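Local coordinates for KLLA0E08119p (Kluyveromyces lactis, PDB 3VA7), which probably carries out the ATP-dependent, biotin-linked carboxylation of urea to urea-1-carboxylate, as the urea carboxylase part of a longer protein that also hydrolyses this product, at residues Lys29-Asn38 and Leu50-Val60; Ala99-Pro109 and Cys124-Val132. All coordinates share one frame; numbering follows the deposited sequence.

Contact 1. Residues Lys29-Asn38 and Leu50-Val60; sequences KPFETVLIAN and LKRMGIKSVAV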
ATOM      1  N   LYS A  29      19.709 -42.848  -6.423  1.00 56.85           N
ATOM      2  CA  LYS A  29      19.817 -41.395  -6.337  1.00 54.65           C
ATOM      3  C   LYS A  29      20.892 -40.891  -7.327  1.00 53.41           C
ATOM      4  O   LYS A  29      22.102 -41.093  -7.103  1.00 53.46           O
ATOM      5  CB  LYS A  29      20.120 -40.951  -4.917  1.00 55.07           C
ATOM      6  CG  LYS A  29      19.893 -39.459  -4.669  1.00 54.54           C
ATOM      7  CD  LYS A  29      19.647 -39.179  -3.212  1.00 54.25           C
ATOM      8  CE  LYS A  29      18.556 -40.090  -2.696  1.00 56.54           C
ATOM      9  NZ  LYS A  29      18.561 -40.114  -1.220  1.00 58.29           N
ATOM     10  N   PRO A  30      20.457 -40.259  -8.445  1.00 51.36           N
ATOM     11  CA  PRO A  30      21.386 -39.843  -9.506  1.00 49.87           C
ATOM     12  C   PRO A  30      22.546 -38.978  -9.039  1.00 48.55           C
ATOM     13  O   PRO A  30      23.660 -39.139  -9.523  1.00 48.80           O
ATOM     14  CB  PRO A  30      20.484 -39.051 -10.475  1.00 49.35           C
ATOM     15  CG  PRO A  30      19.193 -38.886  -9.773  1.00 49.59           C
ATOM     16  CD  PRO A  30      19.060 -40.032  -8.851  1.00 51.08           C
ATOM     17  N   PHE A  31      22.260 -38.052  -8.129  1.00 47.26           N
ATOM     18  CA  PHE A  31      23.188 -37.031  -7.658  1.00 46.03           C
ATOM     19  C   PHE A  31      22.798 -36.668  -6.220  1.00 45.23           C
ATOM     20  O   PHE A  31      21.647 -36.823  -5.824  1.00 44.34           O
ATOM     21  CB  PHE A  31      23.115 -35.754  -8.496  1.00 45.80           C
ATOM     22  CG  PHE A  31      23.430 -35.926  -9.954  1.00 46.38           C
ATOM     23  CD1 PHE A  31      24.752 -36.040 -10.394  1.00 44.59           C
ATOM     24  CD2 PHE A  31      22.405 -35.900 -10.903  1.00 45.05           C
ATOM     25  CE1 PHE A  31      25.037 -36.170 -11.744  1.00 43.06           C
ATOM     26  CE2 PHE A  31      22.690 -36.015 -12.250  1.00 44.29           C
ATOM     27  CZ  PHE A  31      24.023 -36.153 -12.672  1.00 43.95           C
ATOM     28  N   GLU A  32      23.769 -36.176  -5.464  1.00 44.43           N
ATOM     29  CA  GLU A  32      23.616 -35.961  -4.054  1.00 44.28           C
ATOM     30  C   GLU A  32      23.215 -34.494  -3.849  1.00 42.76           C
ATOM     31  O   GLU A  32      22.221 -34.191  -3.196  1.00 42.11           O
ATOM     32  CB  GLU A  32      24.942 -36.318  -3.362  1.00 45.34           C
ATOM     33  CG  GLU A  32      24.842 -37.130  -2.061  1.00 50.82           C
ATOM     34  CD  GLU A  32      23.908 -38.347  -2.172  1.00 57.09           C
ATOM     35  OE1 GLU A  32      24.118 -39.155  -3.113  1.00 57.46           O
ATOM     36  OE2 GLU A  32      22.975 -38.497  -1.313  1.00 59.25           O
ATOM     37  N   THR A  33      23.983 -33.586  -4.440  1.00 41.14           N
ATOM     38  CA  THR A  33      23.623 -32.190  -4.442  1.00 39.92           C
ATOM     39  C   THR A  33      23.656 -31.714  -5.917  1.00 38.41           C
ATOM     40  O   THR A  33      24.524 -32.147  -6.676  1.00 38.66           O
ATOM     41  CB  THR A  33      24.532 -31.345  -3.461  1.00 40.07           C
ATOM     42  OG1 THR A  33      25.858 -31.299  -3.947  1.00 43.81           O
ATOM     43  CG2 THR A  33      24.656 -31.988  -2.115  1.00 39.73           C
ATOM     44  N   VAL A  34      22.697 -30.873  -6.319  1.00 35.78           N
ATOM     45  CA  VAL A  34      22.545 -30.382  -7.698  1.00 33.63           C
ATOM     46  C   VAL A  34      22.366 -28.852  -7.666  1.00 32.86           C
ATOM     47  O   VAL A  34      21.559 -28.366  -6.918  1.00 31.98           O
ATOM     48  CB  VAL A  34      21.278 -31.023  -8.412  1.00 33.35           C
ATOM     49  CG1 VAL A  34      20.915 -30.265  -9.671  1.00 33.30           C
ATOM     50  CG2 VAL A  34      21.467 -32.473  -8.764  1.00 31.02           C
ATOM     51  N   LEU A  35      23.104 -28.088  -8.471  1.00 33.09           N
ATOM     52  CA  LEU A  35      22.908 -26.616  -8.534  1.00 33.53           C
ATOM     53  C   LEU A  35      21.988 -26.204  -9.692  1.00 33.34           C
ATOM     54  O   LEU A  35      22.062 -26.819 -10.763  1.00 33.67           O
ATOM     55  CB  LEU A  35      24.242 -25.925  -8.710  1.00 33.68           C
ATOM     56  CG  LEU A  35      24.292 -24.397  -8.859  1.00 34.84           C
ATOM     57  CD1 LEU A  35      25.527 -23.945  -8.072  1.00 31.14           C
ATOM     58  CD2 LEU A  35      24.282 -23.869 -10.365  1.00 31.27           C
ATOM     59  N   ILE A  36      21.139 -25.189  -9.488  1.00 32.47           N
ATOM     60  CA  ILE A  36      20.251 -24.720 -10.558  1.00 32.20           C
ATOM     61  C   ILE A  36      20.788 -23.435 -11.099  1.00 32.64           C
ATOM     62  O   ILE A  36      20.751 -22.399 -10.414  1.00 32.41           O
ATOM     63  CB  ILE A  36      18.832 -24.298 -10.085  1.00 32.58           C
ATOM     64  CG1 ILE A  36      18.251 -25.167  -8.950  1.00 32.12           C
ATOM     65  CG2 ILE A  36      17.897 -24.064 -11.268  1.00 32.43           C
ATOM     66  CD1 ILE A  36      18.368 -26.544  -9.076  1.00 31.14           C
ATOM     67  N   ALA A  37      21.256 -23.479 -12.345  1.00 33.21           N
ATOM     68  CA  ALA A  37      21.756 -22.286 -13.026  1.00 32.81           C
ATOM     69  C   ALA A  37      20.591 -21.444 -13.547  1.00 33.15           C
ATOM     70  O   ALA A  37      20.512 -21.087 -14.739  1.00 34.29           O
ATOM     71  CB  ALA A  37      22.724 -22.636 -14.123  1.00 32.54           C
ATOM     72  N   ASN A  38      19.686 -21.107 -12.639  1.00 32.67           N
ATOM     73  CA  ASN A  38      18.506 -20.358 -13.040  1.00 32.43           C
ATOM     74  C   ASN A  38      17.804 -19.705 -11.865  1.00 32.71           C
ATOM     75  O   ASN A  38      18.245 -19.878 -10.689  1.00 32.44           O
ATOM     76  CB  ASN A  38      17.527 -21.248 -13.820  1.00 31.84           C
ATOM     77  CG  ASN A  38      16.923 -20.540 -14.988  1.00 31.28           C
ATOM     78  OD1 ASN A  38      16.234 -19.519 -14.818  1.00 32.94           O
ATOM     79  ND2 ASN A  38      17.149 -21.069 -16.192  1.00 26.84           N
ATOM     80  N   LEU A  50      13.619 -31.986  -7.010  1.00 27.85           N
ATOM     81  CA  LEU A  50      14.831 -32.338  -6.303  1.00 30.13           C
ATOM     82  C   LEU A  50      14.463 -32.737  -4.896  1.00 31.95           C
ATOM     83  O   LEU A  50      14.766 -33.857  -4.470  1.00 33.19           O
ATOM     84  CB  LEU A  50      15.844 -31.201  -6.292  1.00 30.21           C
ATOM     85  CG  LEU A  50      16.634 -30.966  -7.596  1.00 30.22           C
ATOM     86  CD1 LEU A  50      17.527 -29.788  -7.361  1.00 30.54           C
ATOM     87  CD2 LEU A  50      17.445 -32.168  -8.117  1.00 21.87           C
ATOM     88  N   LYS A  51      13.745 -31.853  -4.196  1.00 33.31           N
ATOM     89  CA  LYS A  51      13.239 -32.183  -2.877  1.00 33.95           C
ATOM     90  C   LYS A  51      12.614 -33.577  -2.845  1.00 33.72           C
ATOM     91  O   LYS A  51      13.041 -34.394  -2.041  1.00 33.71           O
ATOM     92  CB  LYS A  51      12.259 -31.138  -2.338  1.00 34.21           C
ATOM     93  CG  LYS A  51      11.743 -31.428  -0.889  1.00 34.28           C
ATOM     94  CD  LYS A  51      11.452 -30.082  -0.150  1.00 41.86           C
ATOM     95  CE  LYS A  51      10.423 -30.153   1.023  1.00 42.66           C
ATOM     96  NZ  LYS A  51       8.985 -29.758   0.611  1.00 42.18           N
ATOM     97  N   ARG A  52      11.619 -33.837  -3.696  1.00 33.14           N
ATOM     98  CA  ARG A  52      10.917 -35.122  -3.640  1.00 33.56           C
ATOM     99  C   ARG A  52      11.903 -36.266  -3.809  1.00 34.37           C
ATOM    100  O   ARG A  52      11.713 -37.322  -3.230  1.00 34.42           O
ATOM    101  CB  ARG A  52       9.792 -35.205  -4.671  1.00 33.74           C
ATOM    102  CG  ARG A  52       9.173 -36.593  -4.837  1.00 34.02           C
ATOM    103  CD  ARG A  52       7.933 -36.594  -5.807  1.00 38.27           C
ATOM    104  NE  ARG A  52       8.313 -36.313  -7.211  1.00 39.12           N
ATOM    105  CZ  ARG A  52       8.980 -37.162  -8.004  1.00 37.67           C
ATOM    106  NH1 ARG A  52       9.334 -38.390  -7.581  1.00 35.12           N
ATOM    107  NH2 ARG A  52       9.304 -36.777  -9.232  1.00 36.09           N
ATOM    108  N   MET A  53      12.995 -36.033  -4.557  1.00 34.65           N
ATOM    109  CA  MET A  53      13.975 -37.071  -4.792  1.00 33.74           C
ATOM    110  C   MET A  53      15.035 -37.165  -3.683  1.00 33.88           C
ATOM    111  O   MET A  53      15.882 -38.074  -3.718  1.00 35.11           O
ATOM    112  CB  MET A  53      14.640 -36.845  -6.144  1.00 33.88           C
ATOM    113  CG  MET A  53      13.704 -37.039  -7.364  1.00 34.48           C
ATOM    114  SD  MET A  53      14.550 -36.701  -8.941  1.00 34.40           S
ATOM    115  CE  MET A  53      15.429 -38.235  -9.197  1.00 31.35           C
ATOM    116  N   GLY A  54      15.013 -36.265  -2.700  1.00 32.40           N
ATOM    117  CA  GLY A  54      15.937 -36.363  -1.580  1.00 31.76           C
ATOM    118  C   GLY A  54      17.330 -35.907  -1.976  1.00 32.78           C
ATOM    119  O   GLY A  54      18.325 -36.289  -1.324  1.00 33.18           O
ATOM    120  N   ILE A  55      17.387 -35.097  -3.046  1.00 32.76           N
ATOM    121  CA  ILE A  55      18.588 -34.495  -3.586  1.00 32.88           C
ATOM    122  C   ILE A  55      18.758 -33.048  -3.107  1.00 34.30           C
ATOM    123  O   ILE A  55      17.842 -32.230  -3.235  1.00 35.06           O
ATOM    124  CB  ILE A  55      18.523 -34.447  -5.107  1.00 32.55           C
ATOM    125  CG1 ILE A  55      18.314 -35.856  -5.692  1.00 32.73           C
ATOM    126  CG2 ILE A  55      19.768 -33.764  -5.681  1.00 30.14           C
ATOM    127  CD1 ILE A  55      18.212 -35.858  -7.222  1.00 30.57           C
ATOM    128  N   LYS A  56      19.933 -32.721  -2.584  1.00 34.53           N
ATOM    129  CA  LYS A  56      20.131 -31.423  -2.012  1.00 35.19           C
ATOM    130  C   LYS A  56      20.231 -30.462  -3.163  1.00 34.65           C
ATOM    131  O   LYS A  56      20.809 -30.807  -4.163  1.00 35.52           O
ATOM    132  CB  LYS A  56      21.353 -31.401  -1.062  1.00 35.87           C
ATOM    133  CG  LYS A  56      20.946 -31.792   0.403  1.00 39.23           C
ATOM    134  CD  LYS A  56      21.978 -32.700   1.085  1.00 49.12           C
ATOM    135  CE  LYS A  56      23.390 -31.993   1.344  1.00 54.93           C
ATOM    136  NZ  LYS A  56      24.610 -32.874   1.714  1.00 53.02           N
ATOM    137  N   SER A  57      19.621 -29.284  -3.031  1.00 33.56           N
ATOM    138  CA  SER A  57      19.606 -28.300  -4.068  1.00 31.90           C
ATOM    139  C   SER A  57      20.359 -27.039  -3.695  1.00 31.79           C
ATOM    140  O   SER A  57      20.448 -26.623  -2.518  1.00 31.70           O
ATOM    141  CB  SER A  57      18.174 -27.930  -4.433  1.00 32.23           C
ATOM    142  OG  SER A  57      17.530 -27.254  -3.377  1.00 32.88           O
ATOM    143  N   VAL A  58      20.884 -26.409  -4.735  1.00 30.91           N
ATOM    144  CA  VAL A  58      21.608 -25.178  -4.595  1.00 29.79           C
ATOM    145  C   VAL A  58      21.043 -24.087  -5.505  1.00 29.86           C
ATOM    146  O   VAL A  58      20.990 -24.250  -6.736  1.00 29.61           O
ATOM    147  CB  VAL A  58      23.063 -25.414  -4.944  1.00 29.47           C
ATOM    148  CG1 VAL A  58      23.829 -24.145  -4.695  1.00 29.94           C
ATOM    149  CG2 VAL A  58      23.624 -26.560  -4.087  1.00 27.56           C
ATOM    150  N   ALA A  59      20.628 -22.989  -4.874  1.00 29.77           N
ATOM    151  CA  ALA A  59      20.216 -21.775  -5.556  1.00 30.56           C
ATOM    152  C   ALA A  59      21.421 -20.921  -5.950  1.00 31.04           C
ATOM    153  O   ALA A  59      22.465 -21.016  -5.316  1.00 30.95           O
ATOM    154  CB  ALA A  59      19.285 -20.944  -4.663  1.00 29.01           C
ATOM    155  N   VAL A  60      21.235 -20.079  -6.972  1.00 31.18           N
ATOM    156  CA  VAL A  60      22.087 -18.938  -7.238  1.00 32.51           C
ATOM    157  C   VAL A  60      21.215 -17.702  -7.512  1.00 34.86           C
ATOM    158  O   VAL A  60      20.190 -17.805  -8.147  1.00 36.04           O
ATOM    159  CB  VAL A  60      23.039 -19.190  -8.429  1.00 32.29           C
ATOM    160  CG1 VAL A  60      24.140 -20.229  -8.024  1.00 29.98           C
ATOM    161  CG2 VAL A  60      22.257 -19.618  -9.704  1.00 28.74           C
TER
HETATM  162  O   HOH W   1      19.254 -20.963  -8.649  1.00 30.86           O
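Val34 and Leu50 meet at a slant on the helix side of the sheet: the two methyls of Leu50, at the end of helix 40-53, reach the valine's branch, CD2 lying 4.0 Å from Val34 CB. Val34 CG1 stands anti to the backbone N (chi1 165°), which turns the other methyl, CG2, to within 3.7 Å of Ile55 CG2. Further along, Ile36 CD1 rests on Leu50 CD1, so branched aliphatic residues fill the layer between strand and helix. On the other face Leu35 leans across Val58, its CD1 3.8 Å from Val58 CG1, and meets Val60 at about a right angle. Thr33 and Lys56 run side by side, the threonine methyl against the aliphatic part of the exposed lysine. Before the strand, the Pro30 ring crosses the end of Met53, with CG 3.9 Å from CE. Four backbone bonds join the strands, from Lys56 N to Glu32 O through Ile36 N to Val58 O (2.9 Å, 168° at the hydrogen). Beyond them a water accepts a bond from Val60 N and lies 2.7 Å from Ile36 O. Gly54, whose positive phi suits glycine, follows the helix in a Schellman motif. Helix and strands form the beta-alpha-beta unit opening the biotin carboxylase part.

Contact 2. Residues Ala99-Pro109 and Cys124-Val132; sequences AKKTGAQAIIP and CSQENIVFV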
ATOM      1  N   ALA A  99      29.109 -23.810  -7.999  1.00 48.88           N
ATOM      2  CA  ALA A  99      28.912 -25.269  -7.877  1.00 49.05           C
ATOM      3  C   ALA A  99      30.085 -25.922  -7.172  1.00 49.85           C
ATOM      4  O   ALA A  99      29.921 -26.932  -6.451  1.00 49.73           O
ATOM      5  CB  ALA A  99      28.714 -25.903  -9.210  1.00 48.67           C
ATOM      6  N   LYS A 100      31.270 -25.346  -7.413  1.00 50.30           N
ATOM      7  CA  LYS A 100      32.495 -25.747  -6.723  1.00 50.76           C
ATOM      8  C   LYS A 100      32.332 -25.579  -5.219  1.00 50.30           C
ATOM      9  O   LYS A 100      32.387 -26.544  -4.471  1.00 50.09           O
ATOM     10  CB  LYS A 100      33.672 -24.889  -7.215  1.00 51.56           C
ATOM     11  CG  LYS A 100      34.332 -25.375  -8.468  1.00 51.76           C
ATOM     12  CD  LYS A 100      34.548 -26.877  -8.399  1.00 50.78           C
ATOM     13  CE  LYS A 100      35.224 -27.360  -9.649  1.00 51.79           C
ATOM     14  NZ  LYS A 100      35.082 -28.834  -9.770  1.00 54.28           N
ATOM     15  N   LYS A 101      32.078 -24.332  -4.832  1.00 50.23           N
ATOM     16  CA  LYS A 101      31.923 -23.838  -3.471  1.00 50.83           C
ATOM     17  C   LYS A 101      30.908 -24.646  -2.620  1.00 50.53           C
ATOM     18  O   LYS A 101      31.054 -24.767  -1.378  1.00 50.43           O
ATOM     19  CB  LYS A 101      31.515 -22.365  -3.602  1.00 51.55           C
ATOM     20  CG  LYS A 101      31.389 -21.502  -2.361  1.00 54.95           C
ATOM     21  CD  LYS A 101      30.926 -20.077  -2.786  1.00 61.67           C
ATOM     22  CE  LYS A 101      31.257 -18.978  -1.736  1.00 65.10           C
ATOM     23  NZ  LYS A 101      32.743 -18.706  -1.653  1.00 67.44           N
ATOM     24  N   THR A 102      29.903 -25.230  -3.281  1.00 49.54           N
ATOM     25  CA  THR A 102      28.826 -25.959  -2.572  1.00 47.27           C
ATOM     26  C   THR A 102      28.933 -27.454  -2.746  1.00 46.65           C
ATOM     27  O   THR A 102      28.061 -28.203  -2.279  1.00 46.41           O
ATOM     28  CB  THR A 102      27.442 -25.507  -3.066  1.00 47.58           C
ATOM     29  OG1 THR A 102      27.387 -25.534  -4.513  1.00 44.28           O
ATOM     30  CG2 THR A 102      27.142 -24.092  -2.534  1.00 45.95           C
ATOM     31  N   GLY A 103      30.009 -27.884  -3.413  1.00 45.81           N
ATOM     32  CA  GLY A 103      30.189 -29.288  -3.854  1.00 44.09           C
ATOM     33  C   GLY A 103      29.036 -29.895  -4.640  1.00 42.62           C
ATOM     34  O   GLY A 103      28.606 -31.002  -4.344  1.00 42.24           O
ATOM     35  N   ALA A 104      28.511 -29.181  -5.632  1.00 42.42           N
ATOM     36  CA  ALA A 104      27.407 -29.750  -6.488  1.00 42.34           C
ATOM     37  C   ALA A 104      27.963 -30.714  -7.522  1.00 41.99           C
ATOM     38  O   ALA A 104      28.884 -30.360  -8.267  1.00 42.16           O
ATOM     39  CB  ALA A 104      26.606 -28.642  -7.172  1.00 41.27           C
ATOM     40  N   GLN A 105      27.471 -31.943  -7.573  1.00 41.90           N
ATOM     41  CA  GLN A 105      27.992 -32.807  -8.629  1.00 41.85           C
ATOM     42  C   GLN A 105      27.485 -32.490 -10.017  1.00 40.77           C
ATOM     43  O   GLN A 105      28.150 -32.855 -11.007  1.00 42.54           O
ATOM     44  CB  GLN A 105      27.952 -34.284  -8.314  1.00 41.95           C
ATOM     45  CG  GLN A 105      26.716 -34.744  -7.703  1.00 48.09           C
ATOM     46  CD  GLN A 105      26.980 -35.413  -6.386  1.00 55.34           C
ATOM     47  OE1 GLN A 105      27.647 -34.833  -5.490  1.00 54.69           O
ATOM     48  NE2 GLN A 105      26.471 -36.660  -6.246  1.00 58.78           N
ATOM     49  N   ALA A 106      26.363 -31.769 -10.105  1.00 38.86           N
ATOM     50  CA  ALA A 106      25.676 -31.477 -11.389  1.00 36.08           C
ATOM     51  C   ALA A 106      25.072 -30.085 -11.402  1.00 35.23           C
ATOM     52  O   ALA A 106      24.759 -29.505 -10.342  1.00 34.73           O
ATOM     53  CB  ALA A 106      24.608 -32.496 -11.664  1.00 34.89           C
ATOM     54  N   ILE A 107      24.933 -29.545 -12.608  1.00 34.17           N
ATOM     55  CA  ILE A 107      24.225 -28.291 -12.826  1.00 33.81           C
ATOM     56  C   ILE A 107      23.080 -28.507 -13.803  1.00 33.84           C
ATOM     57  O   ILE A 107      23.256 -29.119 -14.867  1.00 34.88           O
ATOM     58  CB  ILE A 107      25.142 -27.198 -13.373  1.00 33.86           C
ATOM     59  CG1 ILE A 107      26.317 -26.966 -12.420  1.00 34.05           C
ATOM     60  CG2 ILE A 107      24.352 -25.921 -13.637  1.00 31.61           C
ATOM     61  CD1 ILE A 107      27.487 -26.249 -13.089  1.00 37.48           C
ATOM     62  N   ILE A 108      21.895 -28.068 -13.409  1.00 32.54           N
ATOM     63  CA  ILE A 108      20.769 -28.169 -14.279  1.00 31.67           C
ATOM     64  C   ILE A 108      20.416 -26.726 -14.576  1.00 32.35           C
ATOM     65  O   ILE A 108      20.285 -25.912 -13.654  1.00 32.22           O
ATOM     66  CB  ILE A 108      19.623 -29.018 -13.694  1.00 30.56           C
ATOM     67  CG1 ILE A 108      18.422 -29.057 -14.644  1.00 27.65           C
ATOM     68  CG2 ILE A 108      19.211 -28.497 -12.350  1.00 31.66           C
ATOM     69  CD1 ILE A 108      17.377 -30.091 -14.300  1.00 21.50           C
ATOM     70  N   PRO A 109      20.305 -26.402 -15.883  1.00 32.71           N
ATOM     71  CA  PRO A 109      20.275 -25.022 -16.360  1.00 32.38           C
ATOM     72  C   PRO A 109      18.905 -24.392 -16.540  1.00 33.61           C
ATOM     73  O   PRO A 109      18.823 -23.154 -16.617  1.00 34.84           O
ATOM     74  CB  PRO A 109      20.956 -25.127 -17.715  1.00 31.86           C
ATOM     75  CG  PRO A 109      20.606 -26.495 -18.183  1.00 30.84           C
ATOM     76  CD  PRO A 109      20.380 -27.371 -16.996  1.00 31.68           C
ATOM     77  N   CYS A 124      31.441 -27.196 -17.895  1.00 52.01           N
ATOM     78  CA  CYS A 124      30.997 -28.205 -16.908  1.00 53.04           C
ATOM     79  C   CYS A 124      31.787 -29.448 -17.103  1.00 53.90           C
ATOM     80  O   CYS A 124      32.381 -29.946 -16.158  1.00 54.76           O
ATOM     81  CB  CYS A 124      29.492 -28.558 -16.974  1.00 52.78           C
ATOM     82  SG  CYS A 124      28.469 -27.196 -16.467  1.00 49.01           S
ATOM     83  N   SER A 125      31.802 -29.951 -18.327  1.00 55.28           N
ATOM     84  CA  SER A 125      32.529 -31.195 -18.584  1.00 56.94           C
ATOM     85  C   SER A 125      33.997 -31.108 -18.187  1.00 57.26           C
ATOM     86  O   SER A 125      34.491 -31.982 -17.464  1.00 57.00           O
ATOM     87  CB  SER A 125      32.417 -31.656 -20.035  1.00 57.02           C
ATOM     88  OG  SER A 125      32.844 -33.013 -20.099  1.00 56.91           O
ATOM     89  N   GLN A 126      34.670 -30.043 -18.633  1.00 58.14           N
ATOM     90  CA  GLN A 126      36.134 -29.885 -18.405  1.00 58.88           C
ATOM     91  C   GLN A 126      36.429 -29.540 -16.902  1.00 57.97           C
ATOM     92  O   GLN A 126      37.579 -29.343 -16.493  1.00 57.69           O
ATOM     93  CB  GLN A 126      36.777 -28.888 -19.434  1.00 58.91           C
ATOM     94  CG  GLN A 126      37.190 -27.537 -18.811  1.00 61.72           C
ATOM     95  CD  GLN A 126      37.422 -26.401 -19.804  1.00 66.15           C
ATOM     96  OE1 GLN A 126      36.776 -26.332 -20.872  1.00 67.70           O
ATOM     97  NE2 GLN A 126      38.325 -25.469 -19.434  1.00 65.77           N
ATOM     98  N   GLU A 127      35.367 -29.516 -16.094  1.00 57.06           N
ATOM     99  CA  GLU A 127      35.462 -29.185 -14.682  1.00 56.06           C
ATOM    100  C   GLU A 127      34.999 -30.329 -13.744  1.00 54.89           C
ATOM    101  O   GLU A 127      35.048 -30.186 -12.514  1.00 55.08           O
ATOM    102  CB  GLU A 127      34.680 -27.909 -14.422  1.00 55.92           C
ATOM    103  CG  GLU A 127      35.161 -27.142 -13.264  1.00 58.66           C
ATOM    104  CD  GLU A 127      36.278 -26.144 -13.597  1.00 62.49           C
ATOM    105  OE1 GLU A 127      37.247 -26.134 -12.799  1.00 63.02           O
ATOM    106  OE2 GLU A 127      36.173 -25.354 -14.595  1.00 61.45           O
ATOM    107  N   ASN A 128      34.604 -31.469 -14.312  1.00 52.83           N
ATOM    108  CA  ASN A 128      34.032 -32.586 -13.531  1.00 51.29           C
ATOM    109  C   ASN A 128      32.681 -32.224 -12.795  1.00 50.01           C
ATOM    110  O   ASN A 128      32.352 -32.760 -11.729  1.00 49.82           O
ATOM    111  CB  ASN A 128      35.093 -33.219 -12.616  1.00 51.28           C
ATOM    112  CG  ASN A 128      34.691 -34.630 -12.066  1.00 52.62           C
ATOM    113  OD1 ASN A 128      34.142 -35.502 -12.780  1.00 51.40           O
ATOM    114  ND2 ASN A 128      35.010 -34.850 -10.785  1.00 52.74           N
ATOM    115  N   ILE A 129      31.909 -31.321 -13.407  1.00 47.66           N
ATOM    116  CA  ILE A 129      30.527 -31.093 -13.039  1.00 45.43           C
ATOM    117  C   ILE A 129      29.611 -31.559 -14.185  1.00 44.20           C
ATOM    118  O   ILE A 129      29.737 -31.107 -15.320  1.00 44.14           O
ATOM    119  CB  ILE A 129      30.292 -29.612 -12.720  1.00 45.51           C
ATOM    120  CG1 ILE A 129      31.161 -29.150 -11.560  1.00 44.85           C
ATOM    121  CG2 ILE A 129      28.873 -29.360 -12.325  1.00 45.14           C
ATOM    122  CD1 ILE A 129      31.281 -27.597 -11.514  1.00 45.07           C
ATOM    123  N   VAL A 130      28.685 -32.464 -13.881  1.00 42.68           N
ATOM    124  CA  VAL A 130      27.747 -32.976 -14.883  1.00 41.05           C
ATOM    125  C   VAL A 130      26.634 -31.970 -15.234  1.00 39.30           C
ATOM    126  O   VAL A 130      25.756 -31.764 -14.453  1.00 40.82           O
ATOM    127  CB  VAL A 130      27.089 -34.278 -14.383  1.00 41.32           C
ATOM    128  CG1 VAL A 130      26.074 -34.767 -15.390  1.00 39.58           C
ATOM    129  CG2 VAL A 130      28.145 -35.335 -14.100  1.00 39.43           C
ATOM    130  N   PHE A 131      26.730 -31.315 -16.386  1.00 37.59           N
ATOM    131  CA  PHE A 131      25.666 -30.507 -17.051  1.00 34.78           C
ATOM    132  C   PHE A 131      24.440 -31.342 -17.397  1.00 34.19           C
ATOM    133  O   PHE A 131      24.537 -32.226 -18.233  1.00 32.61           O
ATOM    134  CB  PHE A 131      26.229 -30.017 -18.376  1.00 33.80           C
ATOM    135  CG  PHE A 131      25.260 -29.230 -19.211  1.00 31.53           C
ATOM    136  CD1 PHE A 131      24.953 -27.912 -18.887  1.00 28.73           C
ATOM    137  CD2 PHE A 131      24.704 -29.788 -20.371  1.00 29.83           C
ATOM    138  CE1 PHE A 131      24.065 -27.143 -19.689  1.00 30.86           C
ATOM    139  CE2 PHE A 131      23.838 -29.034 -21.190  1.00 28.87           C
ATOM    140  CZ  PHE A 131      23.513 -27.708 -20.849  1.00 29.08           C
ATOM    141  N   VAL A 132      23.294 -31.068 -16.765  1.00 34.06           N
ATOM    142  CA  VAL A 132      22.083 -31.847 -17.042  1.00 34.04           C
ATOM    143  C   VAL A 132      21.504 -31.262 -18.307  1.00 35.00           C
ATOM    144  O   VAL A 132      20.737 -30.334 -18.258  1.00 36.24           O
ATOM    145  CB  VAL A 132      21.070 -31.758 -15.897  1.00 33.60           C
ATOM    146  CG1 VAL A 132      19.896 -32.643 -16.157  1.00 28.87           C
ATOM    147  CG2 VAL A 132      21.742 -32.154 -14.632  1.00 33.26           C
TER
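Ile129 packs against Ile107 beside the last pair of strands, 106-108 and 130-131, in a parallel beta-alpha-beta unit. Its CG2, anti to the backbone N (chi1 of CG1 -60°), lies 3.5 Å from Ile107 CD1, while the other branch carries CD1 to 3.8 Å from Ala99 CB, a small residue that lets helix 92-101 come close. With only the methyl of an alanine in place of Ile129, the space between Ile107 and Ala99 would probably stand open and helix 92-101 would lose this contact. Cys124 SG touches Ile107 CD1 from helix 118-125. On the opposite face of the sheet Ala106 CB meets Val130 CB. Beyond the strand Val132 CB lies 3.8 Å from Ile108 CB. The backbone sets this register: Val130 N binds Gln105 O, Ile107 N comes to Val130 O from above its plane, and Val132 N reaches Ile107 O almost straight (2.7 Å, 176°). Farther out, Asn128 takes a positive phi, which asparagine tolerates well, in a Schellman motif closed by Ile129 N to Cys124 O and Asn128 N to Ser125 O; Glu127 N reaches Cys124 O from its other face. Glu127 pairs with Arg123 through its carboxylate, and its backbone O accepts Lys100 NZ at 3.1 Å.

Contact 1 closes before contact 2 opens, and their centres lie about 11 Å apart in one five-stranded parallel sheet ordered 76-79, 56-61, 33-36, 106-108, 130-131. Strands 33-36 and 106-108 are neighbours, so contact 1 builds the sheet toward one edge and contact 2 finishes it at the other. The seam between them is backbone pairing, Leu35 N lying 2.9 Å from Ala106 O, with Asn38 ND2 bonding to Pro109 O beyond the strand ends. Helix 92-101 packs on both, since Ala99 touches Leu35 as well as Ile129. Together they join four of the five strands of the sheet in the N-terminal domain of the biotin carboxylase part, far from the biotin and urea bound in the carboxyltransferase part.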